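Long-range contacts in extracellular solute-binding protein, family 1 (Bifidobacterium longum subsp. infantis, PDB 6FTH), which probably captures human milk oligosaccharides outside the cell and delivers them to an ABC transporter for uptake: residues Pro28-Leu33 / Ile83-Leu88; Glu104-Asp109 / Phe341-His346. One frame throughout, in Å; residues are numbered along the deposited sequence.

Overall arrangement
Contacts 1 and 2 lie about 12 Å apart, centre to centre, on the same side of the chain's centre, and both reach one mixed four-stranded sheet with the strand order 59-66, 29-36, 86-88, 339-343. Contact 1 pairs the first and third strands of the chain; contact 2 sets a loop that follows helix 93-98 against strand 339-343 and the residues after it, which return from far along the sequence. They come in series, contact 1 closing before contact 2 opens. Strand 86-88 and D85 just before it join them through probable hydrogen bonds D85 O to S344 N and S87 N to S342 O. The order 2-1-3-4, with the last strand antiparallel, is consistent with a lobe of a periplasmic-binding-protein fold.

Contact 1: residues Pro28-Leu33 / Ile83-Leu88; sequences PIVSVL and IADVSL
S31 and D85 face each other across the start of a parallel strand pair, 29-33 beside 86-88, whose short axes lie 4.6 Å apart. Three backbone bonds give the parallel ladder: V86 N to S31 O, L33 N to V86 O at 2.8 Å, and L88 N to L33 O. Just before strand 86-88, side chains continue it. S31 N donates to D85 OD2 at 3.0 Å, arriving 43° out of the carboxylate plane, while D85 N donates to S31 OG at 3.0 Å in an almost straight bond (176°). The S31 torsion (chi1 52°) sets OG between backbone N and carbonyl carbon, where D85 N meets it. A water donates to both D85 OD2 and I29 O. An alanine at D85 would probably leave S31 N without its acceptor and the water with one mate fewer.

Apolar contacts follow on the valine side. V32 and V86 lie side by side, CG1 to CG1 at 4.0 Å, and V30 CG1 touches V86 CG2 at 3.9 Å, the two side chains set at a slant; on the L33 side, A84 of the preceding loop meets L33, CB to CB, at 3.9 Å.

Helix 350-360 covers the valine face, A352 touching V30, A353 touching V86 and L356 touching V32. Strand 59-66 pairs with the far edge of 29-33, and F341 of strand 339-343 packs on V86 and L88.

Contact 2: residues Glu104-Asp109 / Phe341-His346; sequences EDLSKD and FSLSSH
E104 N donates to L343 O at 2.8 Å and 170°, tying a loop that runs into a 3-10 segment beginning at L106 to L343 of strand 339-343. This strand is the antiparallel edge member of the mixed sheet, which is consistent with one lobe of a periplasmic-binding-protein fold, and the bond is the direct hydrogen bond between the two segments. The donor lies nearly along the C=O axis of L343, with a C=O...N angle of 161°. A water accepts from L343 N and lies 2.8 Å from E104 O, to which it can donate, giving a second, water-mediated link.

The apolar part has two centres. E104 and L343 run side by side, pointing the same way, with the methylenes of the acid against the leucine methyl: E104 CG approaches L343 CD2 at 3.9 Å. L106 reaches the strand with both methyls; CD2 rests by L343 CB, while CD1 comes in at the edge of the F341 ring, near its plane, 4.1 Å from F341 CD1. The L106 and F341 side chains cross at about a right angle. L354 and A353 of helix 350-360 touch L106 and L343 respectively, and L140 of strand 140-143 touches L106 and F341.

Polar side chains bond mostly within their own segment or to K350. E104 OE1 forms a salt bridge with K350, whose NZ also bonds S345 O. Within the loop, D105 OD1 accepts from S107 N, an Asx turn, and from S107 OG at 2.6 Å, both on the same face of the carboxylate. K108 NZ closes a salt bridge to D105 OD2. On the strand side an ST turn follows, in which H346 N donates to S344 OG, while S345 OG, hydrogen-bonded to G101 O, sits 3.2 Å above the H346 ring plane, over its centre.

Contact 1: residues Pro28-Leu33 / Ile83-Leu88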
ATOM      1  N   PRO A  28      31.898 -16.561 -11.109  1.00 29.47           N
ATOM      2  CA  PRO A  28      31.702 -16.008  -9.768  1.00 31.99           C
ATOM      3  C   PRO A  28      30.385 -16.477  -9.184  1.00 28.83           C
ATOM      4  O   PRO A  28      29.371 -16.568  -9.883  1.00 27.86           O
ATOM      5  CB  PRO A  28      31.708 -14.490  -9.999  1.00 30.07           C
ATOM      6  CG  PRO A  28      31.362 -14.315 -11.443  1.00 33.16           C
ATOM      7  CD  PRO A  28      31.928 -15.510 -12.142  1.00 30.97           C
ATOM      8  N   ILE A  29      30.409 -16.770  -7.884  1.00 27.28           N
ATOM      9  CA  ILE A  29      29.221 -17.200  -7.160  1.00 28.43           C
ATOM     10  C   ILE A  29      28.618 -15.999  -6.446  1.00 25.70           C
ATOM     11  O   ILE A  29      29.328 -15.170  -5.868  1.00 26.88           O
ATOM     12  CB  ILE A  29      29.530 -18.342  -6.172  1.00 30.73           C
ATOM     13  CG1 ILE A  29      30.091 -19.553  -6.913  1.00 30.30           C
ATOM     14  CG2 ILE A  29      28.255 -18.755  -5.443  1.00 33.31           C
ATOM     15  CD1 ILE A  29      30.574 -20.653  -5.976  1.00 34.70           C
ATOM     16  N   VAL A  30      27.298 -15.890  -6.530  1.00 25.45           N
ATOM     17  CA  VAL A  30      26.533 -14.831  -5.882  1.00 21.15           C
ATOM     18  C   VAL A  30      25.396 -15.523  -5.159  1.00 17.82           C
ATOM     19  O   VAL A  30      24.574 -16.181  -5.794  1.00 20.29           O
ATOM     20  CB  VAL A  30      25.972 -13.823  -6.902  1.00 22.68           C
ATOM     21  CG1 VAL A  30      25.148 -12.742  -6.192  1.00 24.31           C
ATOM     22  CG2 VAL A  30      27.089 -13.198  -7.728  1.00 25.87           C
ATOM     23  N   SER A  31      25.353 -15.390  -3.837  1.00 18.09           N
ATOM     24  CA  SER A  31      24.205 -15.876  -3.085  1.00 18.70           C
ATOM     25  C   SER A  31      23.109 -14.820  -3.111  1.00 18.47           C
ATOM     26  O   SER A  31      23.384 -13.625  -2.980  1.00 20.40           O
ATOM     27  CB  SER A  31      24.580 -16.200  -1.638  1.00 20.12           C
ATOM     28  OG  SER A  31      25.242 -15.116  -1.001  1.00 23.33           O
ATOM     29  N   VAL A  32      21.877 -15.263  -3.332  1.00 19.03           N
ATOM     30  CA  VAL A  32      20.736 -14.364  -3.488  1.00 16.91           C
ATOM     31  C   VAL A  32      19.598 -14.839  -2.592  1.00 16.50           C
ATOM     32  O   VAL A  32      18.971 -15.869  -2.862  1.00 19.48           O
ATOM     33  CB  VAL A  32      20.270 -14.262  -4.944  1.00 16.55           C
ATOM     34  CG1 VAL A  32      19.153 -13.234  -5.049  1.00 18.07           C
ATOM     35  CG2 VAL A  32      21.413 -13.887  -5.858  1.00 16.07           C
ATOM     36  N   LEU A  33      19.318 -14.079  -1.536  1.00 17.77           N
ATOM     37  CA  LEU A  33      18.130 -14.321  -0.734  1.00 18.93           C
ATOM     38  C   LEU A  33      16.949 -13.629  -1.398  1.00 16.91           C
ATOM     39  O   LEU A  33      17.030 -12.437  -1.731  1.00 16.24           O
ATOM     40  CB  LEU A  33      18.318 -13.770   0.681  1.00 19.75           C
ATOM     41  CG  LEU A  33      17.049 -13.723   1.543  1.00 18.85           C
ATOM     42  CD1 LEU A  33      16.559 -15.111   1.879  1.00 24.98           C
ATOM     43  CD2 LEU A  33      17.320 -12.916   2.827  1.00 22.80           C
ATOM     44  N   ILE A  83      24.185 -12.006   6.182  1.00 28.21           N
ATOM     45  CA  ILE A  83      23.391 -11.558   5.043  1.00 27.64           C
ATOM     46  C   ILE A  83      23.938 -12.162   3.757  1.00 26.10           C
ATOM     47  O   ILE A  83      25.152 -12.344   3.597  1.00 24.45           O
ATOM     48  CB  ILE A  83      23.270 -10.023   4.973  1.00 29.45           C
ATOM     49  CG1 ILE A  83      24.598  -9.375   4.636  1.00 30.76           C
ATOM     50  CG2 ILE A  83      22.735  -9.463   6.316  1.00 31.31           C
ATOM     51  CD1 ILE A  83      24.441  -7.906   4.286  1.00 32.98           C
ATOM     52  N   ALA A  84      23.027 -12.489   2.848  1.00 20.78           N
ATOM     53  CA  ALA A  84      23.418 -12.975   1.536  1.00 21.73           C
ATOM     54  C   ALA A  84      24.090 -11.855   0.747  1.00 19.56           C
ATOM     55  O   ALA A  84      23.955 -10.667   1.065  1.00 20.93           O
ATOM     56  CB  ALA A  84      22.191 -13.455   0.771  1.00 19.65           C
ATOM     57  N   ASP A  85      24.838 -12.239  -0.289  1.00 19.23           N
ATOM     58  CA  ASP A  85      25.469 -11.236  -1.139  1.00 19.22           C
ATOM     59  C   ASP A  85      24.432 -10.245  -1.652  1.00 18.41           C
ATOM     60  O   ASP A  85      24.637  -9.023  -1.615  1.00 20.78           O
ATOM     61  CB  ASP A  85      26.163 -11.903  -2.327  1.00 21.02           C
ATOM     62  CG  ASP A  85      27.294 -12.828  -1.912  1.00 26.15           C
ATOM     63  OD1 ASP A  85      27.856 -12.655  -0.800  1.00 25.48           O
ATOM     64  OD2 ASP A  85      27.619 -13.724  -2.722  1.00 24.43           O
ATOM     65  N   VAL A  86      23.320 -10.768  -2.151  1.00 18.02           N
ATOM     66  CA  VAL A  86      22.205  -9.977  -2.658  1.00 15.60           C
ATOM     67  C   VAL A  86      20.943 -10.444  -1.954  1.00 17.70           C
ATOM     68  O   VAL A  86      20.725 -11.650  -1.800  1.00 17.50           O
ATOM     69  CB  VAL A  86      22.044 -10.184  -4.174  1.00 18.73           C
ATOM     70  CG1 VAL A  86      20.755  -9.549  -4.663  1.00 17.86           C
ATOM     71  CG2 VAL A  86      23.245  -9.618  -4.925  1.00 16.93           C
ATOM     72  N   SER A  87      20.113  -9.499  -1.517  1.00 15.20           N
ATOM     73  CA  SER A  87      18.825  -9.826  -0.939  1.00 15.54           C
ATOM     74  C   SER A  87      17.733  -9.023  -1.635  1.00 13.90           C
ATOM     75  O   SER A  87      17.868  -7.804  -1.821  1.00 14.73           O
ATOM     76  CB  SER A  87      18.823  -9.559   0.563  1.00 16.33           C
ATOM     77  OG  SER A  87      19.944 -10.171   1.185  1.00 18.82           O
ATOM     78  N   LEU A  88      16.650  -9.708  -1.989  1.00 15.95           N
ATOM     79  CA  LEU A  88      15.516  -9.129  -2.698  1.00 12.63           C
ATOM     80  C   LEU A  88      14.273  -9.167  -1.809  1.00 14.29           C
ATOM     81  O   LEU A  88      13.915 -10.233  -1.281  1.00 14.00           O
ATOM     82  CB  LEU A  88      15.228  -9.909  -3.980  1.00 14.57           C
ATOM     83  CG  LEU A  88      16.397 -10.158  -4.944  1.00 14.61           C
ATOM     84  CD1 LEU A  88      15.853 -10.849  -6.199  1.00 15.22           C
ATOM     85  CD2 LEU A  88      17.207  -8.874  -5.306  1.00 14.29           C
TER
HETATM   86  O   HOH W   1      29.530 -12.705  -4.425  1.00 31.66           O

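Contact 2: residues Glu104-Asp109 / Phe341-His346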
ATOM      1  N   GLU A 104      26.370  -2.284   0.968  1.00 19.93           N
ATOM      2  CA  GLU A 104      27.006  -1.415  -0.009  1.00 22.46           C
ATOM      3  C   GLU A 104      26.137  -0.191  -0.268  1.00 20.88           C
ATOM      4  O   GLU A 104      24.919  -0.301  -0.446  1.00 19.88           O
ATOM      5  CB  GLU A 104      27.170  -2.191  -1.318  1.00 21.73           C
ATOM      6  CG  GLU A 104      27.751  -1.395  -2.478  1.00 24.82           C
ATOM      7  CD  GLU A 104      29.245  -1.549  -2.576  1.00 28.20           C
ATOM      8  OE1 GLU A 104      29.857  -2.063  -1.612  1.00 25.96           O
ATOM      9  OE2 GLU A 104      29.797  -1.160  -3.621  1.00 31.87           O
ATOM     10  N   ASP A 105      26.772   0.975  -0.326  1.00 21.61           N
ATOM     11  CA  ASP A 105      26.098   2.209  -0.741  1.00 20.60           C
ATOM     12  C   ASP A 105      26.025   2.185  -2.261  1.00 23.18           C
ATOM     13  O   ASP A 105      26.996   2.506  -2.952  1.00 22.03           O
ATOM     14  CB  ASP A 105      26.865   3.426  -0.238  1.00 24.19           C
ATOM     15  CG  ASP A 105      26.256   4.754  -0.691  1.00 23.71           C
ATOM     16  OD1 ASP A 105      25.211   4.781  -1.378  1.00 21.16           O
ATOM     17  OD2 ASP A 105      26.858   5.797  -0.374  1.00 24.77           O
ATOM     18  N   LEU A 106      24.867   1.782  -2.785  1.00 18.99           N
ATOM     19  CA  LEU A 106      24.679   1.618  -4.218  1.00 18.30           C
ATOM     20  C   LEU A 106      24.674   2.936  -4.976  1.00 19.21           C
ATOM     21  O   LEU A 106      24.820   2.924  -6.203  1.00 20.94           O
ATOM     22  CB  LEU A 106      23.365   0.874  -4.468  1.00 17.52           C
ATOM     23  CG  LEU A 106      23.316  -0.537  -3.892  1.00 18.81           C
ATOM     24  CD1 LEU A 106      21.881  -1.058  -3.816  1.00 19.91           C
ATOM     25  CD2 LEU A 106      24.187  -1.467  -4.745  1.00 19.62           C
ATOM     26  N   SER A 107      24.512   4.072  -4.293  1.00 20.43           N
ATOM     27  CA  SER A 107      24.596   5.348  -4.992  1.00 20.74           C
ATOM     28  C   SER A 107      25.961   5.556  -5.637  1.00 24.34           C
ATOM     29  O   SER A 107      26.058   6.320  -6.604  1.00 25.77           O
ATOM     30  CB  SER A 107      24.322   6.506  -4.036  1.00 23.48           C
ATOM     31  OG  SER A 107      25.420   6.708  -3.159  1.00 24.89           O
ATOM     32  N   LYS A 108      27.008   4.901  -5.121  1.00 21.13           N
ATOM     33  CA  LYS A 108      28.354   4.989  -5.680  1.00 22.12           C
ATOM     34  C   LYS A 108      28.567   4.034  -6.844  1.00 26.54           C
ATOM     35  O   LYS A 108      29.617   4.107  -7.491  1.00 24.74           O
ATOM     36  CB  LYS A 108      29.402   4.646  -4.612  1.00 25.72           C
ATOM     37  CG  LYS A 108      29.381   5.539  -3.366  1.00 28.86           C
ATOM     38  CD  LYS A 108      29.638   6.992  -3.724  1.00 39.32           C
ATOM     39  CE  LYS A 108      29.752   7.867  -2.478  1.00 39.81           C
ATOM     40  NZ  LYS A 108      28.461   7.929  -1.721  1.00 48.59           N
ATOM     41  N   ASP A 109      27.604   3.149  -7.116  1.00 21.59           N
ATOM     42  CA  ASP A 109      27.755   2.068  -8.082  1.00 23.32           C
ATOM     43  C   ASP A 109      26.849   2.234  -9.297  1.00 19.69           C
ATOM     44  O   ASP A 109      26.714   1.296 -10.091  1.00 21.44           O
ATOM     45  CB  ASP A 109      27.447   0.722  -7.416  1.00 21.73           C
ATOM     46  CG  ASP A 109      28.437   0.357  -6.333  1.00 26.85           C
ATOM     47  OD1 ASP A 109      29.606   0.782  -6.442  1.00 26.61           O
ATOM     48  OD2 ASP A 109      28.058  -0.363  -5.381  1.00 25.34           O
ATOM     49  N   PHE A 341      16.335  -4.459  -3.520  1.00 11.86           N
ATOM     50  CA  PHE A 341      17.671  -4.981  -3.804  1.00 15.05           C
ATOM     51  C   PHE A 341      18.678  -4.377  -2.848  1.00 13.91           C
ATOM     52  O   PHE A 341      18.825  -3.149  -2.800  1.00 14.10           O
ATOM     53  CB  PHE A 341      18.094  -4.631  -5.241  1.00 14.99           C
ATOM     54  CG  PHE A 341      19.410  -5.247  -5.668  1.00 14.93           C
ATOM     55  CD1 PHE A 341      20.625  -4.698  -5.267  1.00 15.60           C
ATOM     56  CD2 PHE A 341      19.430  -6.370  -6.484  1.00 15.81           C
ATOM     57  CE1 PHE A 341      21.834  -5.265  -5.662  1.00 19.43           C
ATOM     58  CE2 PHE A 341      20.640  -6.949  -6.874  1.00 18.40           C
ATOM     59  CZ  PHE A 341      21.837  -6.401  -6.444  1.00 17.58           C
ATOM     60  N   SER A 342      19.397  -5.209  -2.099  1.00 15.84           N
ATOM     61  CA  SER A 342      20.498  -4.722  -1.283  1.00 16.05           C
ATOM     62  C   SER A 342      21.681  -5.667  -1.435  1.00 16.04           C
ATOM     63  O   SER A 342      21.494  -6.877  -1.570  1.00 16.08           O
ATOM     64  CB  SER A 342      20.117  -4.614   0.204  1.00 16.24           C
ATOM     65  OG  SER A 342      19.149  -3.595   0.446  1.00 15.18           O
ATOM     66  N   LEU A 343      22.878  -5.094  -1.449  1.00 16.38           N
ATOM     67  CA  LEU A 343      24.132  -5.809  -1.678  1.00 18.00           C
ATOM     68  C   LEU A 343      24.944  -5.785  -0.393  1.00 16.72           C
ATOM     69  O   LEU A 343      25.151  -4.720   0.188  1.00 18.48           O
ATOM     70  CB  LEU A 343      24.935  -5.110  -2.778  1.00 16.15           C
ATOM     71  CG  LEU A 343      26.327  -5.625  -3.160  1.00 19.28           C
ATOM     72  CD1 LEU A 343      26.296  -7.084  -3.581  1.00 20.42           C
ATOM     73  CD2 LEU A 343      26.910  -4.766  -4.272  1.00 20.08           C
ATOM     74  N   SER A 344      25.418  -6.946   0.037  1.00 16.84           N
ATOM     75  CA  SER A 344      26.271  -7.002   1.215  1.00 18.22           C
ATOM     76  C   SER A 344      27.571  -6.257   0.953  1.00 20.82           C
ATOM     77  O   SER A 344      28.193  -6.409  -0.103  1.00 19.74           O
ATOM     78  CB  SER A 344      26.608  -8.456   1.552  1.00 20.58           C
ATOM     79  OG  SER A 344      27.647  -8.499   2.515  1.00 28.15           O
ATOM     80  N   SER A 345      27.995  -5.460   1.935  1.00 22.48           N
ATOM     81  CA  SER A 345      29.270  -4.767   1.822  1.00 25.43           C
ATOM     82  C   SER A 345      30.434  -5.742   1.782  1.00 25.31           C
ATOM     83  O   SER A 345      31.538  -5.355   1.388  1.00 27.39           O
ATOM     84  CB  SER A 345      29.450  -3.828   3.008  1.00 27.13           C
ATOM     85  OG  SER A 345      29.442  -4.578   4.202  1.00 28.06           O
ATOM     86  N   HIS A 346      30.211  -6.997   2.168  1.00 23.03           N
ATOM     87  CA  HIS A 346      31.270  -7.993   2.166  1.00 27.62           C
ATOM     88  C   HIS A 346      31.045  -9.073   1.114  1.00 28.04           C
ATOM     89  O   HIS A 346      31.701 -10.116   1.148  1.00 28.97           O
ATOM     90  CB  HIS A 346      31.428  -8.554   3.579  1.00 31.43           C
ATOM     91  CG  HIS A 346      31.592  -7.473   4.606  1.00 35.56           C
ATOM     92  ND1 HIS A 346      30.741  -7.320   5.680  1.00 39.46           N
ATOM     93  CD2 HIS A 346      32.471  -6.445   4.674  1.00 36.46           C
ATOM     94  CE1 HIS A 346      31.117  -6.266   6.389  1.00 38.44           C
ATOM     95  NE2 HIS A 346      32.162  -5.717   5.797  1.00 39.23           N
TER
HETATM   96  O   HOH W   2      22.992  -2.293  -0.679  1.00 17.63           O